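Local coordinates for protein enterotoxin-like toxin X (Staphylococcus aureus, PDB 5U75) that blocks phagocytosis and killing by human neutrophils by binding their surface glycoproteins in a sialic acid-dependent manner, and carries a sialyl Lewis X site, at residues A[51-56]-A[61-66]; A[90-95]-A[135-140]; A[119-122]-A[128-131]. All coordinates share one frame; numbering follows the deposited sequence.

Interaction 1 of 3, residues A[51-56]-A[61-66]; sequences VYSERP and QVRIHL
Ser53 opens the contact by placing its carbonyl O over one face of the Arg63 guanidinium, 3.3 Å above the plane and toward its rim. Although Ser53 OG comes within 3.4 Å of Arg63 NH2, the angle is poor, and the hydroxyl instead accepts from Arg55 N at 3.1 Å, two residues on, in an ST turn. Glu54 adds its backbone N over the same guanidinium face, while its carboxylate turns back to Tyr52, whose OH donates to Glu54 OE2 at 2.5 Å. Arg55 supplies the main acceptor. Its carbonyl O lies in the guanidinium plane and is gripped end-on by Arg63 NH1 and NH2, each 2.8 Å away and each bent to 144° at the hydrogen. With CG anti to the backbone N (chi1 -175°) and a bend at chi3, Arg63 reaches across from the strand to this carbonyl; NE bonds to Thr84 OG1 on the neighbouring strand 75-86. At Pro56 a water lies within hydrogen-bonding distance of the carbonyl O and of Gln61 OE1, which accepts directly from Asn58 N. An arginine of strand 61-72 thus pins the loop that leads into it, at the surface of the beta-grasp domain.

Interaction 2 of 3, residues A[90-95]-A[135-140]; sequences VTLKEL and KELQKN. With NDG (2-acetamido-2-deoxy-alpha-D-glucopyranose), chain B; GAL (beta-D-galactopyranose), chain C.
Leu137 carries its CG anti to the backbone N (chi1 -177°), and Leu92 does likewise, which brings their branches together between the binding loop and the first turn of helix 92-104. Leu137 CD1 meets Leu92 CD2 at 4.3 Å, a loose apolar touch, while the other methyl, Leu137 CD2, sits against the helix backbone, 3.8 Å from Lys93 CA and close to Leu92 O. No hydrogen bond crosses between the segments; the join is apolar and small. The helix start is fixed by Thr91, an N-cap whose OG1 accepts from Glu94 N at 3.1 Å. On the loop side, Tyr35 OH is hydrogen-bonded to Leu137 N.

Beyond this anchor the loop turns its polar side chains to the glycan. Gln138 NE2 donates to galactose O6 at 3.0 Å, with longer, weak bonds to O7 and O3 of the N-acetylglucosamine; Gln138 OE1 is held by Arg141. Asn140 spans the ring oxygen and hydroxymethyl group of the same sugar: ND2 donates to O5 at 2.8 Å, nearly straight at 169°, and OD1 accepts from O6 at 2.8 Å. Lys135 NZ is hydrogen-bonded to the fucose, and Glu132 binds the galactose. Leu92 itself touches the sialic acid, so one leucine faces both the loop anchor and the ligand. The Leu92-Leu137 contact packs the loop against the helix start, and Leu92, Lys135, Gln138 and Asn140 belong to the V-shaped sialyl Lewis X site of the C-terminal domain.

Interaction 3 of 3, residues A[119-122]-A[128-131]; sequences IVIN and KYTL. With SIA (N-acetyl-alpha-neuraminic acid), chain D.
The Tyr129 ring meets Ile121 CB near its plane at one edge, with CD2 4.1 Å from that atom, and sialic acid O8 near its plane at another, 3.7 Å from CD1. The acetyl methyl C11 of the sugar stands over one face of the ring, offset toward the CE1 and OH side, 3.9 Å from Tyr129 CE1. Tyr129 points to the face of Ile119, Ile121 and Leu131, and chi1 (-54°, CG anti to the carbonyl carbon) turns the CD1/CE1 side of its ring to the sugar. The sialic acid carboxylate is met by Thr130 in a two-pronged grip: the backbone N donates to O1B at 2.8 Å, and OG1 donates to O1A at 2.7 Å. Two residues earlier, Lys128 O accepts from the acetamido N5 at 2.9 Å, so backbone atoms of this strand bond both the carboxylate and the acetamido group. Arg141 NH2 is hydrogen-bonded to the sugar as well as to Thr130 O, linking the ligand to the strand it lies beside.

Strands 118-123 and 128-132 form an antiparallel beta hairpin at the edge of the beta-grasp sheet, and strand 128-132, outermost within the chain, offers its outward backbone groups to the glycan. Inward, Ile119 pairs with Leu131 and Ile121 with Tyr129, both hydrogen-bonded pairs, each joined by two N-H...O bonds; the shortest runs from Leu131 N to Ile119 O at 2.7 Å. Val120-Thr130 and Asn122-Lys128 are the non-hydrogen-bonded pairs. On their face Val120 CG1 leans diagonally on Lys128 CB at 3.7 Å, and Asn122 ND2 bonds to Asn153 and Thr155 of strand 151-160. On the other face Ile121 CD1 approaches Leu131 CD1, and helix 92-104 covers this side, with Leu95 and Ile99 against Ile121 and Asp96 against Leu131.

From the N terminus, interaction 1 comes first, closing a short loop of four residues where 51-56 leads into strand 61-72. It ends before the other two begin, and its centre lies about 21 Å from that of interaction 2 and about 18 Å from that of interaction 3. Interaction 2 then closes a longer loop, from the start of helix 92-104 to the segment 135-140. Within that loop falls interaction 3, the hairpin of strands 118-123 and 128-132. Interactions 2 and 3 touch through Leu92, Leu95 and Leu137 against Ile121 and Leu131, joining helix, hairpin and glycan-binding loop, whereas interactions 1 and 3 reach the same five-stranded sheet without touching.

Interaction 1 of 3, residues A[51-56]-A[61-66]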
loop_
_atom_site.group_PDB
_atom_site.type_symbol
_atom_site.label_atom_id
_atom_site.label_comp_id
_atom_site.label_asym_id
_atom_site.label_seq_id
_atom_site.Cartn_x
_atom_site.Cartn_y
_atom_site.Cartn_z
ATOM N N VAL A 51 8.164 -2.244 4.497
ATOM C CA VAL A 51 7.350 -3.089 5.379
ATOM C C VAL A 51 7.206 -2.423 6.753
ATOM O O VAL A 51 6.083 -2.094 7.203
ATOM C CB VAL A 51 7.959 -4.523 5.506
ATOM C CG1 VAL A 51 7.194 -5.373 6.514
ATOM C CG2 VAL A 51 8.028 -5.229 4.158
ATOM N N TYR A 52 8.332 -2.238 7.449
ATOM C CA TYR A 52 8.306 -1.691 8.809
ATOM C C TYR A 52 9.742 -1.426 9.286
ATOM O O TYR A 52 10.601 -2.291 9.174
ATOM C CB TYR A 52 7.608 -2.650 9.816
ATOM C CG TYR A 52 7.556 -2.120 11.232
ATOM C CD1 TYR A 52 8.595 -2.387 12.161
ATOM C CD2 TYR A 52 6.500 -1.342 11.659
ATOM C CE1 TYR A 52 8.547 -1.875 13.449
ATOM C CE2 TYR A 52 6.454 -0.820 12.935
ATOM C CZ TYR A 52 7.467 -1.098 13.832
ATOM O OH TYR A 52 7.398 -0.563 15.095
ATOM N N SER A 53 9.951 -0.254 9.853
ATOM C CA SER A 53 11.225 0.102 10.445
ATOM C C SER A 53 11.037 1.107 11.553
ATOM O O SER A 53 10.118 1.919 11.496
ATOM C CB SER A 53 12.158 0.674 9.362
ATOM O OG SER A 53 13.426 0.977 9.924
ATOM N N GLU A 54 11.903 1.015 12.566
ATOM C CA GLU A 54 12.046 2.003 13.614
ATOM C C GLU A 54 13.424 2.659 13.570
ATOM O O GLU A 54 13.782 3.396 14.491
ATOM C CB GLU A 54 11.877 1.333 14.974
ATOM C CG GLU A 54 10.486 0.795 15.219
ATOM C CD GLU A 54 10.386 -0.090 16.459
ATOM O OE1 GLU A 54 11.269 -0.026 17.334
ATOM O OE2 GLU A 54 9.420 -0.859 16.555
ATOM N N ARG A 55 14.194 2.369 12.529
ATOM C CA ARG A 55 15.549 2.900 12.415
ATOM C C ARG A 55 15.544 4.408 12.254
ATOM O O ARG A 55 14.626 4.980 11.647
ATOM C CB ARG A 55 16.297 2.268 11.247
ATOM C CG ARG A 55 16.680 0.829 11.489
ATOM C CD ARG A 55 17.163 0.184 10.218
ATOM N NE ARG A 55 18.200 0.995 9.588
ATOM C CZ ARG A 55 18.404 1.120 8.279
ATOM N NH1 ARG A 55 17.664 0.461 7.374
ATOM N NH2 ARG A 55 19.381 1.902 7.869
ATOM N N PRO A 56 16.582 5.075 12.788
ATOM C CA PRO A 56 16.644 6.529 12.647
ATOM C C PRO A 56 16.652 6.973 11.183
ATOM O O PRO A 56 17.320 6.338 10.347
ATOM C CB PRO A 56 17.986 6.905 13.303
ATOM C CG PRO A 56 18.452 5.718 14.027
ATOM C CD PRO A 56 17.758 4.509 13.486
ATOM N N GLN A 61 15.313 11.343 4.264
ATOM C CA GLN A 61 14.294 10.282 4.319
ATOM C C GLN A 61 13.032 10.746 5.008
ATOM O O GLN A 61 13.063 11.631 5.832
ATOM C CB GLN A 61 14.806 9.061 5.091
ATOM C CG GLN A 61 15.922 8.318 4.411
ATOM C CD GLN A 61 16.361 7.121 5.223
ATOM O OE1 GLN A 61 16.730 7.254 6.393
ATOM N NE2 GLN A 61 16.311 5.956 4.624
ATOM N N VAL A 62 11.920 10.102 4.664
ATOM C CA VAL A 62 10.667 10.236 5.389
ATOM C C VAL A 62 10.186 8.850 5.739
ATOM O O VAL A 62 10.543 7.891 5.056
ATOM C CB VAL A 62 9.569 10.951 4.561
ATOM C CG1 VAL A 62 9.967 12.394 4.310
ATOM C CG2 VAL A 62 9.281 10.254 3.253
ATOM N N ARG A 63 9.373 8.757 6.789
ATOM C CA ARG A 63 8.696 7.529 7.157
ATOM C C ARG A 63 7.207 7.813 7.129
ATOM O O ARG A 63 6.733 8.729 7.789
ATOM C CB ARG A 63 9.099 7.042 8.535
ATOM C CG ARG A 63 8.487 5.686 8.874
ATOM C CD ARG A 63 9.284 4.987 9.952
ATOM N NE ARG A 63 10.618 4.603 9.446
ATOM C CZ ARG A 63 11.771 4.659 10.136
ATOM N NH1 ARG A 63 11.840 5.104 11.391
ATOM N NH2 ARG A 63 12.885 4.269 9.547
ATOM N N ILE A 64 6.490 7.024 6.340
ATOM C CA ILE A 64 5.056 7.178 6.161
ATOM C C ILE A 64 4.381 5.999 6.841
ATOM O O ILE A 64 4.576 4.843 6.452
ATOM C CB ILE A 64 4.718 7.265 4.671
ATOM C CG1 ILE A 64 5.415 8.487 4.060
ATOM C CG2 ILE A 64 3.205 7.261 4.450
ATOM C CD1 ILE A 64 5.447 8.427 2.562
ATOM N N HIS A 65 3.616 6.294 7.890
ATOM C CA HIS A 65 2.940 5.242 8.647
ATOM C C HIS A 65 1.604 4.883 8.008
ATOM O O HIS A 65 0.874 5.770 7.560
ATOM C CB HIS A 65 2.764 5.662 10.097
ATOM C CG HIS A 65 4.067 5.830 10.796
ATOM N ND1 HIS A 65 4.748 4.769 11.350
ATOM C CD2 HIS A 65 4.863 6.913 10.950
ATOM C CE1 HIS A 65 5.887 5.202 11.862
ATOM N NE2 HIS A 65 5.984 6.496 11.626
ATOM N N LEU A 66 1.349 3.587 7.931
ATOM C CA LEU A 66 0.085 3.037 7.445
ATOM C C LEU A 66 -0.765 2.813 8.693
ATOM O O LEU A 66 -0.401 2.009 9.553
ATOM C CB LEU A 66 0.320 1.749 6.678
ATOM C CG LEU A 66 0.748 1.930 5.208
ATOM C CD1 LEU A 66 1.948 2.833 5.004
ATOM C CD2 LEU A 66 0.991 0.574 4.582
HETATM O O HOH W 1 18.829 5.624 7.829
#

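Interaction 2 of 3, residues A[90-95]-A[135-140]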
loop_
_atom_site.group_PDB
_atom_site.type_symbol
_atom_site.label_atom_id
_atom_site.label_comp_id
_atom_site.label_asym_id
_atom_site.label_seq_id
_atom_site.Cartn_x
_atom_site.Cartn_y
_atom_site.Cartn_z
ATOM N N VAL A 90 8.195 11.373 -6.803
ATOM C CA VAL A 90 7.982 10.038 -7.345
ATOM C C VAL A 90 6.634 10.034 -8.071
ATOM O O VAL A 90 5.883 11.017 -8.018
ATOM C CB VAL A 90 8.016 8.931 -6.252
ATOM C CG1 VAL A 90 9.335 8.960 -5.480
ATOM C CG2 VAL A 90 6.843 9.047 -5.273
ATOM N N THR A 91 6.344 8.940 -8.768
ATOM C CA THR A 91 5.048 8.789 -9.426
ATOM C C THR A 91 4.066 8.098 -8.495
ATOM O O THR A 91 4.448 7.353 -7.566
ATOM C CB THR A 91 5.119 7.993 -10.743
ATOM O OG1 THR A 91 5.494 6.647 -10.492
ATOM C CG2 THR A 91 6.102 8.645 -11.738
ATOM N N LEU A 92 2.786 8.340 -8.764
ATOM C CA LEU A 92 1.722 7.600 -8.091
ATOM C C LEU A 92 1.808 6.091 -8.371
ATOM O O LEU A 92 1.505 5.282 -7.501
ATOM C CB LEU A 92 0.352 8.178 -8.448
ATOM C CG LEU A 92 -0.867 7.533 -7.766
ATOM C CD1 LEU A 92 -0.701 7.497 -6.250
ATOM C CD2 LEU A 92 -2.103 8.331 -8.163
ATOM N N LYS A 93 2.285 5.689 -9.555
ATOM C CA LYS A 93 2.472 4.272 -9.816
ATOM C C LYS A 93 3.434 3.685 -8.799
ATOM O O LYS A 93 3.200 2.620 -8.238
ATOM C CB LYS A 93 2.963 4.004 -11.237
ATOM C CG LYS A 93 3.071 2.526 -11.563
ATOM C CD LYS A 93 3.553 2.303 -12.995
ATOM C CE LYS A 93 3.463 0.844 -13.380
ATOM N NZ LYS A 93 4.292 0.581 -14.598
ATOM N N GLU A 94 4.525 4.410 -8.563
ATOM C CA GLU A 94 5.539 3.982 -7.617
ATOM C C GLU A 94 5.020 3.928 -6.176
ATOM O O GLU A 94 5.217 2.953 -5.469
ATOM C CB GLU A 94 6.706 4.947 -7.708
ATOM C CG GLU A 94 7.947 4.481 -7.011
ATOM C CD GLU A 94 9.108 5.375 -7.348
ATOM O OE1 GLU A 94 9.577 5.381 -8.505
ATOM O OE2 GLU A 94 9.560 6.062 -6.415
ATOM N N LEU A 95 4.354 4.992 -5.752
ATOM C CA LEU A 95 3.854 5.078 -4.365
ATOM C C LEU A 95 2.731 4.073 -4.105
ATOM O O LEU A 95 2.733 3.359 -3.092
ATOM C CB LEU A 95 3.394 6.514 -4.096
ATOM C CG LEU A 95 3.218 6.936 -2.653
ATOM C CD1 LEU A 95 4.501 6.688 -1.849
ATOM C CD2 LEU A 95 2.808 8.407 -2.613
ATOM N N LYS A 135 -9.098 -3.515 -7.181
ATOM C CA LYS A 135 -8.635 -3.496 -8.550
ATOM C C LYS A 135 -7.287 -2.774 -8.630
ATOM O O LYS A 135 -6.886 -2.088 -7.693
ATOM C CB LYS A 135 -9.670 -2.796 -9.447
ATOM C CG LYS A 135 -9.963 -1.352 -9.089
ATOM C CD LYS A 135 -11.033 -0.714 -9.955
ATOM C CE LYS A 135 -11.221 0.747 -9.586
ATOM N NZ LYS A 135 -12.364 1.409 -10.275
ATOM N N GLU A 136 -6.617 -2.918 -9.768
ATOM C CA GLU A 136 -5.334 -2.248 -9.988
ATOM C C GLU A 136 -5.519 -0.738 -10.082
ATOM O O GLU A 136 -6.602 -0.243 -10.352
ATOM C CB GLU A 136 -4.663 -2.790 -11.266
ATOM C CG GLU A 136 -4.293 -4.251 -11.163
ATOM C CD GLU A 136 -3.648 -4.798 -12.431
ATOM O OE1 GLU A 136 -2.769 -4.120 -12.997
ATOM O OE2 GLU A 136 -4.015 -5.920 -12.853
ATOM N N LEU A 137 -4.447 0.014 -9.834
ATOM C CA LEU A 137 -4.454 1.448 -10.122
ATOM C C LEU A 137 -4.802 1.670 -11.592
ATOM O O LEU A 137 -4.259 0.979 -12.463
ATOM C CB LEU A 137 -3.060 2.033 -9.869
ATOM C CG LEU A 137 -2.843 3.531 -10.036
ATOM C CD1 LEU A 137 -3.564 4.320 -8.965
ATOM C CD2 LEU A 137 -1.342 3.839 -10.008
ATOM N N GLN A 138 -5.645 2.655 -11.861
ATOM C CA GLN A 138 -6.017 2.998 -13.237
ATOM C C GLN A 138 -4.783 3.535 -13.979
ATOM O O GLN A 138 -4.002 4.327 -13.420
ATOM C CB GLN A 138 -7.141 4.017 -13.264
ATOM C CG GLN A 138 -8.449 3.525 -12.629
ATOM C CD GLN A 138 -8.665 4.059 -11.206
ATOM O OE1 GLN A 138 -7.764 3.988 -10.361
ATOM N NE2 GLN A 138 -9.860 4.577 -10.936
ATOM N N LYS A 139 -4.600 3.082 -15.217
ATOM C CA LYS A 139 -3.408 3.438 -16.012
ATOM C C LYS A 139 -3.239 4.940 -16.184
ATOM O O LYS A 139 -2.113 5.429 -16.140
ATOM C CB LYS A 139 -3.429 2.740 -17.388
ATOM N N ASN A 140 -4.337 5.688 -16.328
ATOM C CA ASN A 140 -4.256 7.148 -16.491
ATOM C C ASN A 140 -3.739 7.930 -15.254
ATOM O O ASN A 140 -3.504 9.142 -15.337
ATOM C CB ASN A 140 -5.580 7.746 -17.037
ATOM C CG ASN A 140 -6.721 7.779 -16.011
ATOM O OD1 ASN A 140 -6.520 7.565 -14.818
ATOM N ND2 ASN A 140 -7.935 8.084 -16.487
HETATM C C1 NDG B . -11.060 7.284 -15.004
HETATM C C2 NDG B . -11.546 6.371 -13.889
HETATM C C3 NDG B . -11.998 7.208 -12.693
HETATM C C4 NDG B . -10.788 8.020 -12.224
HETATM C C5 NDG B . -10.242 8.876 -13.381
HETATM C C6 NDG B . -8.952 9.585 -12.999
HETATM C C7 NDG B . -12.548 4.147 -14.203
HETATM C C8 NDG B . -13.728 3.391 -14.751
HETATM O O5 NDG B . -9.953 8.047 -14.514
HETATM O O3 NDG B . -12.492 6.352 -11.648
HETATM O O4 NDG B . -11.149 8.889 -11.154
HETATM O O6 NDG B . -7.990 8.563 -12.714
HETATM O O7 NDG B . -11.630 3.559 -13.645
HETATM N N2 NDG B . -12.591 5.472 -14.366
HETATM O O1 NDG B . -12.094 8.191 -15.383
HETATM C C1 GAL C . -10.352 8.785 -9.978
HETATM C C2 GAL C . -10.628 10.039 -9.167
HETATM C C3 GAL C . -9.946 9.960 -7.800
HETATM C C4 GAL C . -10.373 8.662 -7.107
HETATM C C5 GAL C . -10.090 7.445 -7.977
HETATM C C6 GAL C . -10.548 6.174 -7.276
HETATM O O2 GAL C . -10.199 11.201 -9.872
HETATM O O3 GAL C . -10.301 11.127 -7.038
HETATM O O4 GAL C . -11.756 8.766 -6.787
HETATM O O5 GAL C . -10.716 7.591 -9.256
HETATM O O6 GAL C . -10.272 5.002 -8.044
#

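Interaction 3 of 3, residues A[119-122]-A[128-131]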
loop_
_atom_site.group_PDB
_atom_site.type_symbol
_atom_site.label_atom_id
_atom_site.label_comp_id
_atom_site.label_asym_id
_atom_site.label_seq_id
_atom_site.Cartn_x
_atom_site.Cartn_y
_atom_site.Cartn_z
ATOM N N ILE A 119 -7.526 2.482 0.327
ATOM C CA ILE A 119 -6.295 2.938 0.961
ATOM C C ILE A 119 -6.137 4.402 0.541
ATOM O O ILE A 119 -6.223 4.718 -0.649
ATOM C CB ILE A 119 -5.101 2.096 0.481
ATOM C CG1 ILE A 119 -5.335 0.612 0.754
ATOM C CG2 ILE A 119 -3.808 2.561 1.148
ATOM C CD1 ILE A 119 -4.444 -0.306 -0.068
ATOM N N VAL A 120 -5.921 5.313 1.494
ATOM C CA VAL A 120 -5.867 6.730 1.189
ATOM C C VAL A 120 -4.525 7.342 1.577
ATOM O O VAL A 120 -4.140 7.297 2.731
ATOM C CB VAL A 120 -7.019 7.506 1.872
ATOM C CG1 VAL A 120 -6.976 8.983 1.491
ATOM C CG2 VAL A 120 -8.364 6.869 1.497
ATOM N N ILE A 121 -3.845 7.947 0.606
ATOM C CA ILE A 121 -2.642 8.707 0.852
ATOM C C ILE A 121 -3.104 10.113 1.235
ATOM O O ILE A 121 -3.737 10.789 0.418
ATOM C CB ILE A 121 -1.733 8.773 -0.404
ATOM C CG1 ILE A 121 -1.432 7.370 -0.956
ATOM C CG2 ILE A 121 -0.441 9.503 -0.072
ATOM C CD1 ILE A 121 -0.739 7.365 -2.309
ATOM N N ASN A 122 -2.823 10.536 2.474
ATOM C CA ASN A 122 -3.187 11.857 2.961
ATOM C C ASN A 122 -1.992 12.770 2.909
ATOM O O ASN A 122 -0.903 12.387 3.358
ATOM C CB ASN A 122 -3.676 11.757 4.407
ATOM C CG ASN A 122 -4.893 10.867 4.518
ATOM O OD1 ASN A 122 -5.928 11.165 3.924
ATOM N ND2 ASN A 122 -4.754 9.741 5.190
ATOM N N LYS A 128 -5.763 14.299 -0.837
ATOM C CA LYS A 128 -5.747 12.850 -0.843
ATOM C C LYS A 128 -5.568 12.224 -2.225
ATOM O O LYS A 128 -5.890 12.828 -3.238
ATOM C CB LYS A 128 -7.016 12.311 -0.190
ATOM C CG LYS A 128 -8.278 12.603 -0.963
ATOM C CD LYS A 128 -9.489 12.204 -0.132
ATOM C CE LYS A 128 -10.777 12.423 -0.901
ATOM N NZ LYS A 128 -11.920 11.728 -0.236
ATOM N N TYR A 129 -5.029 11.006 -2.213
ATOM C CA TYR A 129 -4.997 10.113 -3.352
ATOM C C TYR A 129 -5.592 8.797 -2.877
ATOM O O TYR A 129 -5.054 8.153 -1.965
ATOM C CB TYR A 129 -3.571 9.896 -3.886
ATOM C CG TYR A 129 -2.825 11.162 -4.204
ATOM C CD1 TYR A 129 -2.925 11.757 -5.467
ATOM C CD2 TYR A 129 -1.999 11.770 -3.248
ATOM C CE1 TYR A 129 -2.243 12.927 -5.768
ATOM C CE2 TYR A 129 -1.287 12.928 -3.543
ATOM C CZ TYR A 129 -1.414 13.513 -4.804
ATOM O OH TYR A 129 -0.722 14.665 -5.081
ATOM N N THR A 130 -6.676 8.379 -3.528
ATOM C CA THR A 130 -7.443 7.220 -3.108
ATOM C C THR A 130 -7.145 6.010 -3.979
ATOM O O THR A 130 -7.240 6.076 -5.203
ATOM C CB THR A 130 -8.972 7.505 -3.132
ATOM O OG1 THR A 130 -9.263 8.667 -2.359
ATOM C CG2 THR A 130 -9.744 6.308 -2.601
ATOM N N LEU A 131 -6.777 4.919 -3.326
ATOM C CA LEU A 131 -6.434 3.677 -3.945
ATOM C C LEU A 131 -7.482 2.633 -3.605
ATOM O O LEU A 131 -7.495 2.079 -2.500
ATOM C CB LEU A 131 -5.059 3.203 -3.466
ATOM C CG LEU A 131 -3.951 4.261 -3.448
ATOM C CD1 LEU A 131 -2.708 3.604 -2.871
ATOM C CD2 LEU A 131 -3.671 4.837 -4.827
HETATM C C1 SIA D . -8.779 10.769 -5.249
HETATM C C2 SIA D . -9.267 11.779 -6.295
HETATM C C3 SIA D . -9.773 13.081 -5.661
HETATM C C4 SIA D . -8.634 13.884 -5.044
HETATM C C5 SIA D . -7.468 14.105 -6.022
HETATM C C6 SIA D . -7.066 12.769 -6.629
HETATM C C7 SIA D . -5.996 12.773 -7.724
HETATM C C8 SIA D . -5.827 11.388 -8.335
HETATM C C9 SIA D . -4.539 11.291 -9.138
HETATM C C10 SIA D . -5.514 15.567 -5.946
HETATM C C11 SIA D . -4.398 16.104 -5.117
HETATM N N5 SIA D . -6.347 14.714 -5.326
HETATM O O1A SIA D . -9.371 10.708 -4.154
HETATM O O1B SIA D . -7.816 10.000 -5.543
HETATM O O4 SIA D . -9.059 15.163 -4.583
HETATM O O6 SIA D . -8.191 12.110 -7.206
HETATM O O7 SIA D . -6.295 13.763 -8.729
HETATM O O8 SIA D . -5.759 10.381 -7.313
HETATM O O9 SIA D . -4.612 10.145 -9.974
HETATM O O10 SIA D . -5.625 15.879 -7.137
#